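Local structure of Poly(Beta-D-mannuronate) lyase (Pseudopedobacter saltans, 7O79) at residues L79-S84 with A104-N109; N94-K99 with R123-L128; Y117-F122 with K135-M140; A261-H266 with H314-L319; G318-N323 with E353-T358. The protein probably cleaves poly(beta-D-mannuronate), the mannuronate-rich form of alginate, as a polysaccharide lyase of family 6 folded as a parallel beta-helix. One frame throughout, in Å; residues are numbered along the deposited sequence.

Contact 1. Residues L79-S84 with A104-N109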
# COMPACT_ATOMS: atom_id res chain seq x y z
N LEU A 79 9.01 21.47 1.51
CA LEU A 79 9.37 20.87 0.23
C LEU A 79 10.77 20.28 0.35
O LEU A 79 11.70 20.98 0.77
CB LEU A 79 9.30 21.89 -0.92
CG LEU A 79 9.96 21.52 -2.27
CD1 LEU A 79 9.26 20.38 -3.01
CD2 LEU A 79 10.04 22.74 -3.18
N PHE A 80 10.90 19.00 0.01
CA PHE A 80 12.19 18.33 -0.07
C PHE A 80 12.54 18.17 -1.54
O PHE A 80 11.82 17.49 -2.29
CB PHE A 80 12.16 16.97 0.63
CG PHE A 80 12.07 17.06 2.12
CD1 PHE A 80 10.85 17.29 2.74
CD2 PHE A 80 13.19 16.93 2.90
CE1 PHE A 80 10.75 17.38 4.11
CE2 PHE A 80 13.10 17.02 4.29
CZ PHE A 80 11.87 17.24 4.89
N LYS A 81 13.63 18.80 -1.96
CA LYS A 81 13.95 18.91 -3.38
C LYS A 81 15.40 19.32 -3.50
O LYS A 81 15.96 19.94 -2.59
CB LYS A 81 13.00 19.91 -4.07
CG LYS A 81 13.19 20.10 -5.58
CD LYS A 81 12.11 21.04 -6.11
CE LYS A 81 12.31 21.44 -7.56
NZ LYS A 81 12.18 20.32 -8.53
N ASP A 82 16.03 18.94 -4.61
CA ASP A 82 17.45 19.21 -4.84
C ASP A 82 18.31 18.60 -3.74
O ASP A 82 19.25 19.23 -3.23
CB ASP A 82 17.71 20.71 -4.97
CG ASP A 82 16.94 21.34 -6.12
OD1 ASP A 82 16.48 20.58 -6.99
OD2 ASP A 82 16.81 22.59 -6.16
N GLY A 83 18.01 17.36 -3.38
CA GLY A 83 18.71 16.73 -2.29
C GLY A 83 18.57 15.23 -2.39
O GLY A 83 17.87 14.72 -3.27
N SER A 84 19.24 14.53 -1.50
CA SER A 84 19.17 13.07 -1.49
C SER A 84 19.75 12.61 -0.17
O SER A 84 20.23 13.42 0.63
CB SER A 84 19.93 12.45 -2.67
OG SER A 84 21.31 12.70 -2.55
N ALA A 104 5.67 18.27 0.17
CA ALA A 104 5.98 17.54 -1.05
C ALA A 104 7.44 17.08 -1.03
O ALA A 104 8.29 17.71 -0.40
CB ALA A 104 5.73 18.39 -2.31
N ILE A 105 7.69 15.96 -1.70
CA ILE A 105 9.03 15.45 -1.95
C ILE A 105 9.13 15.29 -3.45
O ILE A 105 8.31 14.59 -4.06
CB ILE A 105 9.28 14.12 -1.24
CG1 ILE A 105 9.12 14.24 0.27
CG2 ILE A 105 10.70 13.65 -1.54
CD1 ILE A 105 9.36 12.93 1.00
N VAL A 106 10.12 15.94 -4.06
CA VAL A 106 10.18 16.05 -5.52
C VAL A 106 11.56 15.59 -5.98
O VAL A 106 12.57 16.18 -5.59
CB VAL A 106 9.89 17.48 -6.00
CG1 VAL A 106 10.10 17.61 -7.51
CG2 VAL A 106 8.47 17.89 -5.62
N ASP A 107 11.60 14.54 -6.82
CA ASP A 107 12.84 13.98 -7.38
C ASP A 107 14.02 13.96 -6.41
O ASP A 107 15.16 14.25 -6.80
CB ASP A 107 13.25 14.72 -8.65
CG ASP A 107 12.15 14.75 -9.68
OD1 ASP A 107 11.46 13.72 -9.81
OD2 ASP A 107 11.98 15.79 -10.35
N PHE A 108 13.76 13.61 -5.15
CA PHE A 108 14.75 13.66 -4.08
C PHE A 108 15.65 12.42 -4.09
O PHE A 108 15.79 11.70 -3.10
CB PHE A 108 14.02 13.80 -2.75
CG PHE A 108 14.83 14.44 -1.66
CD1 PHE A 108 15.05 15.81 -1.64
CD2 PHE A 108 15.34 13.66 -0.63
CE1 PHE A 108 15.79 16.40 -0.62
CE2 PHE A 108 16.09 14.24 0.41
CZ PHE A 108 16.31 15.62 0.41
N ASN A 109 16.32 12.22 -5.24
CA ASN A 109 16.91 10.95 -5.61
C ASN A 109 18.44 10.94 -5.52
O ASN A 109 19.10 11.94 -5.82
CB ASN A 109 16.48 10.56 -7.03
CG ASN A 109 14.98 10.34 -7.13
OD1 ASN A 109 14.38 9.72 -6.25
ND2 ASN A 109 14.38 10.81 -8.22
O HOH W 1 15.12 17.22 -6.69
O HOH W 2 18.57 14.60 -6.01

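Contact 2. Residues N94-K99 with R123-L128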
# COMPACT_ATOMS: atom_id res chain seq x y z
N ASN A 94 8.73 8.55 14.39
CA ASN A 94 9.30 7.72 15.44
C ASN A 94 8.52 7.77 16.75
O ASN A 94 8.97 7.20 17.74
CB ASN A 94 10.76 8.12 15.73
CG ASN A 94 11.70 7.69 14.64
OD1 ASN A 94 11.65 6.55 14.18
ND2 ASN A 94 12.58 8.60 14.22
N SER A 95 7.36 8.42 16.76
CA SER A 95 6.62 8.65 18.00
C SER A 95 5.14 8.46 17.68
O SER A 95 4.78 7.82 16.69
CB SER A 95 6.95 10.03 18.58
OG SER A 95 6.49 10.15 19.91
N ASP A 96 4.26 9.03 18.51
CA ASP A 96 2.82 8.80 18.39
C ASP A 96 2.07 10.10 18.16
O ASP A 96 2.48 11.17 18.63
CB ASP A 96 2.21 8.11 19.62
CG ASP A 96 2.98 6.89 20.07
OD1 ASP A 96 3.54 6.16 19.21
OD2 ASP A 96 2.95 6.61 21.28
N TYR A 97 0.96 10.00 17.43
CA TYR A 97 0.03 11.11 17.25
C TYR A 97 0.71 12.34 16.66
O TYR A 97 0.46 13.47 17.09
CB TYR A 97 -0.69 11.45 18.56
CG TYR A 97 -1.87 10.54 18.84
CD1 TYR A 97 -3.06 10.70 18.13
CD2 TYR A 97 -1.81 9.55 19.81
CE1 TYR A 97 -4.15 9.88 18.37
CE2 TYR A 97 -2.89 8.72 20.06
CZ TYR A 97 -4.07 8.91 19.34
OH TYR A 97 -5.17 8.11 19.56
N CYS A 98 1.60 12.13 15.70
CA CYS A 98 2.15 13.25 14.94
C CYS A 98 1.45 13.35 13.58
O CYS A 98 0.77 12.42 13.14
CB CYS A 98 3.66 13.11 14.76
SG CYS A 98 4.56 13.13 16.33
N LYS A 99 1.64 14.50 12.92
CA LYS A 99 0.99 14.75 11.65
C LYS A 99 1.92 15.47 10.69
O LYS A 99 2.56 16.45 11.07
CB LYS A 99 -0.30 15.58 11.83
CG LYS A 99 -1.04 15.82 10.49
CD LYS A 99 -2.45 16.42 10.70
CE LYS A 99 -2.44 17.53 11.74
NZ LYS A 99 -3.36 18.65 11.40
N ARG A 123 7.04 4.41 12.24
CA ARG A 123 7.66 3.60 13.28
C ARG A 123 7.14 4.05 14.65
O ARG A 123 7.90 4.35 15.57
CB ARG A 123 9.18 3.73 13.15
CG ARG A 123 9.96 2.75 13.93
CD ARG A 123 11.44 2.98 13.64
NE ARG A 123 12.27 2.55 14.76
CZ ARG A 123 12.19 3.05 16.00
NH1 ARG A 123 11.32 4.03 16.30
NH2 ARG A 123 12.99 2.58 16.94
N GLY A 124 5.82 4.10 14.78
CA GLY A 124 5.13 4.64 15.94
C GLY A 124 3.64 4.61 15.64
O GLY A 124 3.21 4.17 14.57
N ASN A 125 2.85 5.10 16.59
CA ASN A 125 1.41 4.83 16.55
C ASN A 125 0.54 6.06 16.32
O ASN A 125 0.87 7.18 16.71
CB ASN A 125 0.95 4.10 17.81
CG ASN A 125 1.81 2.91 18.13
OD1 ASN A 125 1.76 1.89 17.42
ND2 ASN A 125 2.60 3.01 19.18
N ASN A 126 -0.60 5.83 15.68
CA ASN A 126 -1.62 6.85 15.51
C ASN A 126 -1.11 8.10 14.79
O ASN A 126 -1.54 9.22 15.08
CB ASN A 126 -2.26 7.21 16.86
CG ASN A 126 -2.71 5.99 17.61
OD1 ASN A 126 -1.92 5.33 18.29
ND2 ASN A 126 -3.97 5.64 17.47
N ASN A 127 -0.22 7.92 13.83
CA ASN A 127 0.28 9.05 13.05
C ASN A 127 -0.55 9.27 11.78
O ASN A 127 -1.21 8.37 11.26
CB ASN A 127 1.75 8.86 12.71
CG ASN A 127 2.63 8.69 13.95
OD1 ASN A 127 2.91 9.66 14.66
ND2 ASN A 127 3.07 7.46 14.22
N LEU A 128 -0.50 10.51 11.28
CA LEU A 128 -1.31 10.93 10.15
C LEU A 128 -0.47 11.69 9.13
O LEU A 128 0.29 12.59 9.50
CB LEU A 128 -2.47 11.81 10.61
CG LEU A 128 -3.39 12.39 9.53
CD1 LEU A 128 -4.00 11.32 8.65
CD2 LEU A 128 -4.48 13.19 10.21
O HOH W 3 7.95 4.66 18.37
O HOH W 4 5.67 9.99 15.06
O HOH W 5 -1.87 12.18 14.32

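Contact 3. Residues Y117-F122 with K135-M140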
# COMPACT_ATOMS: atom_id res chain seq x y z
N TYR A 117 16.58 4.14 0.26
CA TYR A 117 15.95 4.72 1.45
C TYR A 117 14.46 4.95 1.19
O TYR A 117 14.03 5.12 0.04
CB TYR A 117 16.63 6.04 1.86
CG TYR A 117 16.84 7.10 0.77
CD1 TYR A 117 15.87 8.05 0.51
CD2 TYR A 117 18.05 7.19 0.09
CE1 TYR A 117 16.06 9.04 -0.45
CE2 TYR A 117 18.26 8.19 -0.87
CZ TYR A 117 17.26 9.11 -1.13
OH TYR A 117 17.44 10.11 -2.08
N TYR A 118 13.68 4.93 2.27
CA TYR A 118 12.27 5.26 2.14
C TYR A 118 12.10 6.76 1.91
O TYR A 118 13.00 7.56 2.18
CB TYR A 118 11.47 4.91 3.40
CG TYR A 118 11.46 3.49 3.87
CD1 TYR A 118 12.43 3.03 4.75
CD2 TYR A 118 10.46 2.61 3.47
CE1 TYR A 118 12.42 1.73 5.21
CE2 TYR A 118 10.43 1.30 3.93
CZ TYR A 118 11.41 0.86 4.79
OH TYR A 118 11.39 -0.44 5.26
N TRP A 119 10.91 7.15 1.46
CA TRP A 119 10.60 8.56 1.54
C TRP A 119 9.81 8.89 2.81
O TRP A 119 10.08 9.91 3.45
CB TRP A 119 9.85 9.01 0.27
CG TRP A 119 10.84 9.38 -0.82
CD1 TRP A 119 12.18 9.11 -0.84
CD2 TRP A 119 10.56 10.07 -2.04
NE1 TRP A 119 12.75 9.59 -1.98
CE2 TRP A 119 11.77 10.19 -2.74
CE3 TRP A 119 9.40 10.60 -2.60
CZ2 TRP A 119 11.87 10.83 -3.97
CZ3 TRP A 119 9.49 11.23 -3.84
CH2 TRP A 119 10.72 11.34 -4.51
N VAL A 120 8.92 8.00 3.23
CA VAL A 120 8.20 8.16 4.49
C VAL A 120 8.18 6.82 5.19
O VAL A 120 7.75 5.81 4.61
CB VAL A 120 6.75 8.68 4.27
CG1 VAL A 120 6.04 8.83 5.59
CG2 VAL A 120 6.74 9.99 3.49
N LEU A 121 8.62 6.78 6.44
CA LEU A 121 8.64 5.55 7.22
C LEU A 121 7.90 5.74 8.52
O LEU A 121 8.20 6.67 9.28
CB LEU A 121 10.08 5.08 7.49
CG LEU A 121 10.14 3.82 8.35
CD1 LEU A 121 9.51 2.63 7.67
CD2 LEU A 121 11.59 3.49 8.78
N PHE A 122 6.92 4.88 8.78
CA PHE A 122 6.18 4.91 10.04
C PHE A 122 6.78 3.92 11.03
O PHE A 122 6.95 2.74 10.72
CB PHE A 122 4.71 4.60 9.81
CG PHE A 122 3.98 5.70 9.12
CD1 PHE A 122 3.38 6.70 9.86
CD2 PHE A 122 3.90 5.74 7.73
CE1 PHE A 122 2.70 7.73 9.24
CE2 PHE A 122 3.21 6.78 7.11
CZ PHE A 122 2.62 7.77 7.86
N LYS A 135 6.75 12.79 -5.91
CA LYS A 135 6.99 12.69 -7.34
C LYS A 135 8.42 12.25 -7.64
O LYS A 135 9.37 12.88 -7.16
CB LYS A 135 6.71 14.02 -8.03
CG LYS A 135 6.93 13.94 -9.54
CD LYS A 135 6.65 15.24 -10.25
CE LYS A 135 6.79 15.08 -11.76
NZ LYS A 135 8.20 14.79 -12.12
N GLY A 136 8.57 11.19 -8.43
CA GLY A 136 9.84 10.89 -9.05
C GLY A 136 10.80 9.98 -8.31
O GLY A 136 11.95 9.84 -8.75
N LYS A 137 10.39 9.35 -7.21
CA LYS A 137 11.32 8.48 -6.50
C LYS A 137 11.82 7.37 -7.42
O LYS A 137 11.03 6.71 -8.11
CB LYS A 137 10.66 7.87 -5.26
CG LYS A 137 11.64 7.08 -4.41
CD LYS A 137 10.95 6.31 -3.29
CE LYS A 137 11.90 6.08 -2.15
NZ LYS A 137 12.69 4.81 -2.36
N ASN A 138 13.14 7.16 -7.45
CA ASN A 138 13.70 6.26 -8.45
C ASN A 138 14.69 5.26 -7.87
O ASN A 138 15.32 4.52 -8.65
CB ASN A 138 14.33 7.07 -9.59
CG ASN A 138 15.64 7.74 -9.21
OD1 ASN A 138 16.10 7.66 -8.08
ND2 ASN A 138 16.28 8.37 -10.20
N ASN A 139 14.83 5.17 -6.55
CA ASN A 139 15.78 4.27 -5.91
C ASN A 139 15.05 3.16 -5.15
O ASN A 139 13.83 3.17 -4.99
CB ASN A 139 16.70 5.03 -4.95
CG ASN A 139 15.93 5.74 -3.83
OD1 ASN A 139 14.76 6.09 -3.99
ND2 ASN A 139 16.59 5.93 -2.69
N MET A 140 15.85 2.22 -4.66
CA MET A 140 15.36 1.10 -3.87
C MET A 140 14.66 1.60 -2.60
O MET A 140 14.86 2.73 -2.16
CB MET A 140 16.52 0.17 -3.51
CG MET A 140 17.05 -0.74 -4.64
SD MET A 140 15.84 -1.34 -5.86
CE MET A 140 14.93 -2.53 -4.91

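Contact 4. Residues A261-H266 with H314-L319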
# COMPACT_ATOMS: atom_id res chain seq x y z
N ALA A 261 -3.48 -12.92 -0.94
CA ALA A 261 -3.32 -14.17 -0.19
C ALA A 261 -3.92 -13.99 1.19
O ALA A 261 -3.97 -12.87 1.72
CB ALA A 261 -1.84 -14.56 -0.07
N GLY A 262 -4.40 -15.08 1.80
CA GLY A 262 -4.82 -15.04 3.19
C GLY A 262 -6.33 -15.06 3.37
O GLY A 262 -7.11 -15.08 2.41
N GLN A 263 -6.73 -15.04 4.64
CA GLN A 263 -8.11 -15.35 4.98
C GLN A 263 -8.84 -14.13 5.52
O GLN A 263 -8.24 -13.21 6.08
CB GLN A 263 -8.18 -16.51 5.98
CG GLN A 263 -7.63 -16.18 7.37
CD GLN A 263 -7.71 -17.38 8.32
OE1 GLN A 263 -6.92 -18.33 8.20
NE2 GLN A 263 -8.66 -17.35 9.25
N GLY A 264 -10.16 -14.14 5.33
CA GLY A 264 -11.03 -13.18 5.96
C GLY A 264 -11.07 -11.81 5.33
O GLY A 264 -11.59 -10.88 5.96
N HIS A 265 -10.54 -11.65 4.12
CA HIS A 265 -10.51 -10.35 3.46
C HIS A 265 -11.90 -9.91 3.04
O HIS A 265 -12.80 -10.73 2.81
CB HIS A 265 -9.59 -10.38 2.24
CG HIS A 265 -8.19 -10.79 2.57
ND1 HIS A 265 -7.48 -10.22 3.60
CD2 HIS A 265 -7.39 -11.75 2.04
CE1 HIS A 265 -6.28 -10.78 3.66
NE2 HIS A 265 -6.21 -11.71 2.72
N HIS A 266 -12.08 -8.58 2.95
CA HIS A 266 -13.29 -7.93 2.44
C HIS A 266 -12.86 -7.11 1.25
O HIS A 266 -12.13 -6.13 1.40
CB HIS A 266 -13.94 -7.04 3.50
CG HIS A 266 -14.62 -7.79 4.60
ND1 HIS A 266 -15.27 -7.16 5.64
CD2 HIS A 266 -14.76 -9.12 4.82
CE1 HIS A 266 -15.77 -8.07 6.46
NE2 HIS A 266 -15.48 -9.27 5.98
N HIS A 314 -3.35 -19.47 2.58
CA HIS A 314 -4.54 -20.00 1.93
C HIS A 314 -5.63 -18.93 1.89
O HIS A 314 -5.89 -18.26 2.89
CB HIS A 314 -5.02 -21.22 2.75
CG HIS A 314 -5.99 -22.11 2.04
ND1 HIS A 314 -6.54 -23.22 2.64
CD2 HIS A 314 -6.51 -22.06 0.78
CE1 HIS A 314 -7.34 -23.83 1.78
NE2 HIS A 314 -7.35 -23.14 0.65
N VAL A 315 -6.24 -18.73 0.72
CA VAL A 315 -7.31 -17.73 0.57
C VAL A 315 -8.63 -18.41 0.93
O VAL A 315 -9.21 -19.16 0.13
CB VAL A 315 -7.35 -17.10 -0.82
CG1 VAL A 315 -8.47 -16.05 -0.89
CG2 VAL A 315 -6.02 -16.43 -1.18
N LYS A 316 -9.13 -18.12 2.11
CA LYS A 316 -10.40 -18.68 2.52
C LYS A 316 -11.22 -17.65 3.28
O LYS A 316 -10.69 -16.65 3.77
CB LYS A 316 -10.21 -19.95 3.36
CG LYS A 316 -9.41 -19.73 4.62
CD LYS A 316 -8.96 -21.07 5.22
CE LYS A 316 -8.59 -20.92 6.68
NZ LYS A 316 -8.22 -22.22 7.31
N ASP A 317 -12.52 -17.89 3.33
CA ASP A 317 -13.42 -17.21 4.25
C ASP A 317 -13.55 -15.73 3.91
O ASP A 317 -13.89 -14.92 4.78
CB ASP A 317 -12.90 -17.34 5.69
CG ASP A 317 -12.86 -18.78 6.17
OD1 ASP A 317 -13.62 -19.64 5.67
OD2 ASP A 317 -12.10 -19.04 7.13
N GLY A 318 -13.22 -15.34 2.68
CA GLY A 318 -13.22 -13.93 2.31
C GLY A 318 -14.52 -13.50 1.64
O GLY A 318 -15.33 -14.32 1.22
N LEU A 319 -14.70 -12.18 1.55
CA LEU A 319 -15.86 -11.58 0.89
C LEU A 319 -15.37 -10.82 -0.34
O LEU A 319 -14.65 -9.82 -0.20
CB LEU A 319 -16.60 -10.65 1.84
CG LEU A 319 -18.01 -10.22 1.43
CD1 LEU A 319 -19.02 -11.38 1.59
CD2 LEU A 319 -18.45 -9.00 2.25
O HOH W 6 -9.78 -14.26 2.05
O HOH W 7 -11.25 -16.48 8.56
O HOH W 8 -5.01 -18.53 5.66
O HOH W 9 -6.87 -20.84 9.46

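Contact 5. Residues G318-N323 with E353-T358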
# COMPACT_ATOMS: atom_id res chain seq x y z
N GLY A 318 -13.22 -15.34 2.68
CA GLY A 318 -13.22 -13.93 2.31
C GLY A 318 -14.52 -13.50 1.64
O GLY A 318 -15.33 -14.32 1.22
N LEU A 319 -14.70 -12.18 1.55
CA LEU A 319 -15.86 -11.58 0.89
C LEU A 319 -15.37 -10.82 -0.34
O LEU A 319 -14.65 -9.82 -0.20
CB LEU A 319 -16.60 -10.65 1.84
CG LEU A 319 -18.01 -10.22 1.43
CD1 LEU A 319 -19.02 -11.38 1.59
CD2 LEU A 319 -18.45 -9.00 2.25
N TYR A 320 -15.76 -11.27 -1.53
CA TYR A 320 -15.31 -10.68 -2.80
C TYR A 320 -16.56 -10.33 -3.60
O TYR A 320 -16.92 -11.07 -4.51
CB TYR A 320 -14.39 -11.68 -3.55
CG TYR A 320 -13.15 -12.03 -2.74
CD1 TYR A 320 -12.05 -11.18 -2.73
CD2 TYR A 320 -13.11 -13.18 -1.96
CE1 TYR A 320 -10.91 -11.50 -1.96
CE2 TYR A 320 -11.97 -13.49 -1.19
CZ TYR A 320 -10.89 -12.64 -1.19
OH TYR A 320 -9.77 -12.94 -0.44
N VAL A 321 -17.21 -9.19 -3.26
CA VAL A 321 -18.59 -8.92 -3.67
C VAL A 321 -18.71 -7.52 -4.24
O VAL A 321 -17.99 -6.60 -3.85
CB VAL A 321 -19.58 -9.10 -2.47
CG1 VAL A 321 -21.01 -8.87 -2.89
CG2 VAL A 321 -19.49 -10.51 -1.93
N ASN A 322 -19.65 -7.36 -5.19
CA ASN A 322 -20.03 -6.03 -5.70
C ASN A 322 -18.84 -5.25 -6.24
O ASN A 322 -18.72 -4.05 -6.00
CB ASN A 322 -20.74 -5.21 -4.63
CG ASN A 322 -22.10 -5.75 -4.31
OD1 ASN A 322 -22.37 -6.17 -3.19
ND2 ASN A 322 -22.98 -5.75 -5.31
N ASN A 323 -17.96 -5.94 -6.95
CA ASN A 323 -16.87 -5.29 -7.66
C ASN A 323 -17.17 -5.27 -9.16
O ASN A 323 -18.01 -6.02 -9.66
CB ASN A 323 -15.54 -6.00 -7.41
CG ASN A 323 -15.16 -6.07 -5.93
OD1 ASN A 323 -14.72 -5.07 -5.34
ND2 ASN A 323 -15.33 -7.25 -5.31
N GLU A 353 -10.89 -21.46 -0.96
CA GLU A 353 -12.02 -22.25 -0.48
C GLU A 353 -12.87 -21.40 0.45
O GLU A 353 -12.37 -20.51 1.13
CB GLU A 353 -11.58 -23.52 0.24
CG GLU A 353 -10.87 -23.24 1.57
CD GLU A 353 -10.55 -24.47 2.41
OE1 GLU A 353 -10.76 -25.62 1.95
OE2 GLU A 353 -10.06 -24.28 3.55
N ASN A 354 -14.17 -21.69 0.47
CA ASN A 354 -15.12 -21.03 1.36
C ASN A 354 -15.10 -19.50 1.24
O ASN A 354 -15.31 -18.80 2.23
CB ASN A 354 -14.88 -21.43 2.82
CG ASN A 354 -16.12 -21.21 3.68
OD1 ASN A 354 -17.21 -21.49 3.24
ND2 ASN A 354 -15.94 -20.72 4.89
N ASN A 355 -14.86 -18.98 0.04
CA ASN A 355 -14.98 -17.55 -0.21
C ASN A 355 -16.31 -17.24 -0.90
O ASN A 355 -16.79 -18.01 -1.72
CB ASN A 355 -13.84 -17.02 -1.08
CG ASN A 355 -12.47 -17.33 -0.49
OD1 ASN A 355 -12.05 -16.73 0.51
ND2 ASN A 355 -11.79 -18.29 -1.08
N THR A 356 -16.84 -16.06 -0.61
CA THR A 356 -18.04 -15.56 -1.28
C THR A 356 -17.63 -14.63 -2.42
O THR A 356 -17.12 -13.53 -2.19
CB THR A 356 -18.94 -14.87 -0.26
OG1 THR A 356 -19.34 -15.85 0.72
CG2 THR A 356 -20.19 -14.27 -0.93
N ILE A 357 -17.85 -15.09 -3.66
CA ILE A 357 -17.45 -14.40 -4.88
C ILE A 357 -18.71 -14.17 -5.70
O ILE A 357 -19.03 -14.97 -6.58
CB ILE A 357 -16.42 -15.22 -5.67
CG1 ILE A 357 -15.33 -15.76 -4.71
CG2 ILE A 357 -15.84 -14.39 -6.85
CD1 ILE A 357 -14.42 -16.83 -5.31
N THR A 358 -19.47 -13.11 -5.39
CA THR A 358 -20.80 -12.91 -5.97
C THR A 358 -21.02 -11.44 -6.32
O THR A 358 -20.33 -10.55 -5.83
CB THR A 358 -21.93 -13.31 -5.02
OG1 THR A 358 -21.90 -12.47 -3.87
CG2 THR A 358 -21.81 -14.75 -4.59

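Contact 1. Residues L79-S84 with A104-N109
Phe80 and Phe108 meet as an edge-to-face pair: the rim of Phe80 is turned to the face of Phe108, with planes at 88° and ring centres 5.9 Å apart. The same face also receives Phe80 CB, 3.9 Å from Phe108 CD1. Over the opposite face lies the backbone of Gly83, whose carbonyl carbon sits above the ring centre. A side chain at Gly83 would run into Phe108 CE1, so glycine lets the ring slip in. Phe108 reaches this slot because its CG stands anti to the backbone N (chi1 -155°). Two parallel-strand bonds hold the register, Phe80 N to Ala104 O at 2.9 Å and Val106 N to Phe80 O at 2.9 Å. On the other side of the strands, Leu79 CD1 packs on Val106 CG2 at 3.7 Å, while the long Lys81 lies alongside Val106. Beyond the strands, where the chain turns a corner at Asp82, one water joins Asp82 N to Val106 O and a second joins Gly83 O to Asn109 O. Strand 73-83 is flanked by 58-62, which bonds to Leu79 and Lys81, and by 99-106; Phe80, Ile105 and Phe108 pack inward on Val90 of strand 89-93, Ile105 and Phe108 also on Trp119 of strand 118-122.

Contact 2. Residues N94-K99 with R123-L128
Asn127 and the 95-98 backbone are joined by two amide hydrogen bonds. Its ND2 gives a proton to Ser95 O at 3.0 Å, with the oxygen almost in the amide plane, and its OD1 accepts from Cys98 N at 3.0 Å. A leucine in its place would probably leave the Cys98 N-H without its acceptor and take one donor from the Ser95 carbonyl. A second polar grip comes from Asp96 OD1, which takes Asn125 N at 2.9 Å on its anti side, 30° out of the carboxylate plane, and Asn125 ND2 more weakly; OD1 of that asparagine turns to Arg152 N. Backbone bonds follow the same course, Tyr97 N to Asn125 O and Leu128 N to Cys98 O. Gly124 suits its place because a side chain would point straight into Ser95 O. Stacking is supplied by Tyr97 and Asn126, which lie side by side with ring and amide planes 10° apart, Asn126 CB being 3.4 Å above the ring centre. Bridging waters link Asn94 O to Arg123 O and Ser95 N to Asn127 OD1. With Asn154 OD1 in turn accepting from Asn127 N, the stacked turns form part of an asparagine ladder of the kind found in many parallel beta-helices.

Contact 3. Residues Y117-F122 with K135-M140
Tyr117 and Trp119, at the corner where a coil of the parallel beta-helix enters strand 118-122, are clasped by Lys137 and Asn139 from the loop after strand 128-135. Lys137 slides past the indole in the opposite direction, its CB over the six-membered ring at 3.5 Å from the centroid and its CE 3.3 Å from Trp119 CD1. A lysine suits this spot because its aliphatic shaft covers the ring while its buried NZ collects oxygens: Tyr117 O at 2.8 Å, Asn139 OD1 at 2.9 Å and, just past Met140, Gln141 O. These carbonyls would be expected to stabilise the positive charge. Asn139 ND2 sits 3.3 Å above the centre of the Tyr117 ring, the amide turned 66° from the ring plane and fixed by Thr115 O. Tyr117 N also reaches Met140 O at 3.3 Å. Trp119 bonds through its backbone to Ile91 of strand 89-93 and to Leu143, just before strand 144-146, while its indole leans on Phe134 of strand 128-135.

Contact 4. Residues A261-H266 with H314-L319
Gln263 and Lys316 run side by side and point the same way, each with CG between its backbone N and carbonyl carbon (chi1 68° and 59°) and extended from there. The chains touch at the base, Gln263 CB to Lys316 CG at 3.7 Å, and again near the ends, Gln263 OE1 to Lys316 CE at 3.4 Å. One water then ties the tips together, lying 2.8 Å from Gln263 OE1 and 2.9 Å from Lys316 NZ. An alanine in place of Lys316 would probably leave this water without its donor and the Gln263 side chain, its neighbour beyond CB gone, freer to turn. Both segments are loops leading into strands 266-273 and 319-328, so the contact stacks equivalent turns of two successive coils of the beta-helix. The backbones match through Gly264 N to Lys316 O and through Leu319 N to His265 O, the latter short at 2.7 Å. Gly262 has backbone angles that jam any side chain against the preceding carbonyl. His265 secures the first turn, its NE2 giving a proton to Ala261 O at 2.7 Å, with the oxygen close to the ring plane. His266 and Leu319 cross obliquely, CD2 of the imidazole approaching Leu319 CB at 3.8 Å. Val315 turns CG2 onto Ala261 CA at 3.7 Å.

Contact 5. Residues G318-N323 with E353-T358
Asn355 meets Gly318 and Tyr320 where two neighbouring coils of the parallel beta-helix stack. Its CB lies 3.8 Å from Gly318 O and about as close to Tyr320 CE2, and CG too packs against that ring carbon. OD1 then lies at the edge of the tyrosine ring, in its plane, and accepts Gly318 N at 2.8 Å; the amide is turned 74° from the ring. ND2 goes on to Val315 O. An asparagine suits the place because its two ends serve an N-H and a carbonyl of the preceding coil, while its own N-H is taken by Asn390 OD1, as in an asparagine ladder. Gly318 must stay bare: a side chain would press on Asn355 OD1 and clash with Tyr320 CE2. Beyond this, the strands run parallel, with firm bonds from Thr356 N to Gly318 O and from Tyr320 N to Thr356 O at 2.7 Å, then weaker ones. On the other face, Leu319 CD1 touches Thr356 CB at 4.0 Å, and Val321 CG2 lies 3.7 Å from Thr358 OG1.

How the contacts relate
The five contacts sample two stations of the beta-helix. Contacts 1 and 3 are neighbours, centres about 10 Å apart, joined where Tyr117 OH probably bonds Phe108 O at 2.5 Å and Asn109 ND2 probably bonds Gly136 O at 2.7 Å. Contact 2 stacks turns of these same coils and touches contact 3 through Asn127 CB and Phe122 CE1, 3.8 Å apart. At the other station, contacts 4 and 5 share Gly318 and Leu319, so the 314-319 segment is stacked between its two neighbours; Asp317 OD1 and Asn354 ND2 reinforce the join. Contacts 1 and 5 lie about 42 Å apart between centres, on opposite sides of the chain's centre, and relate through the repeated coils rather than by touch.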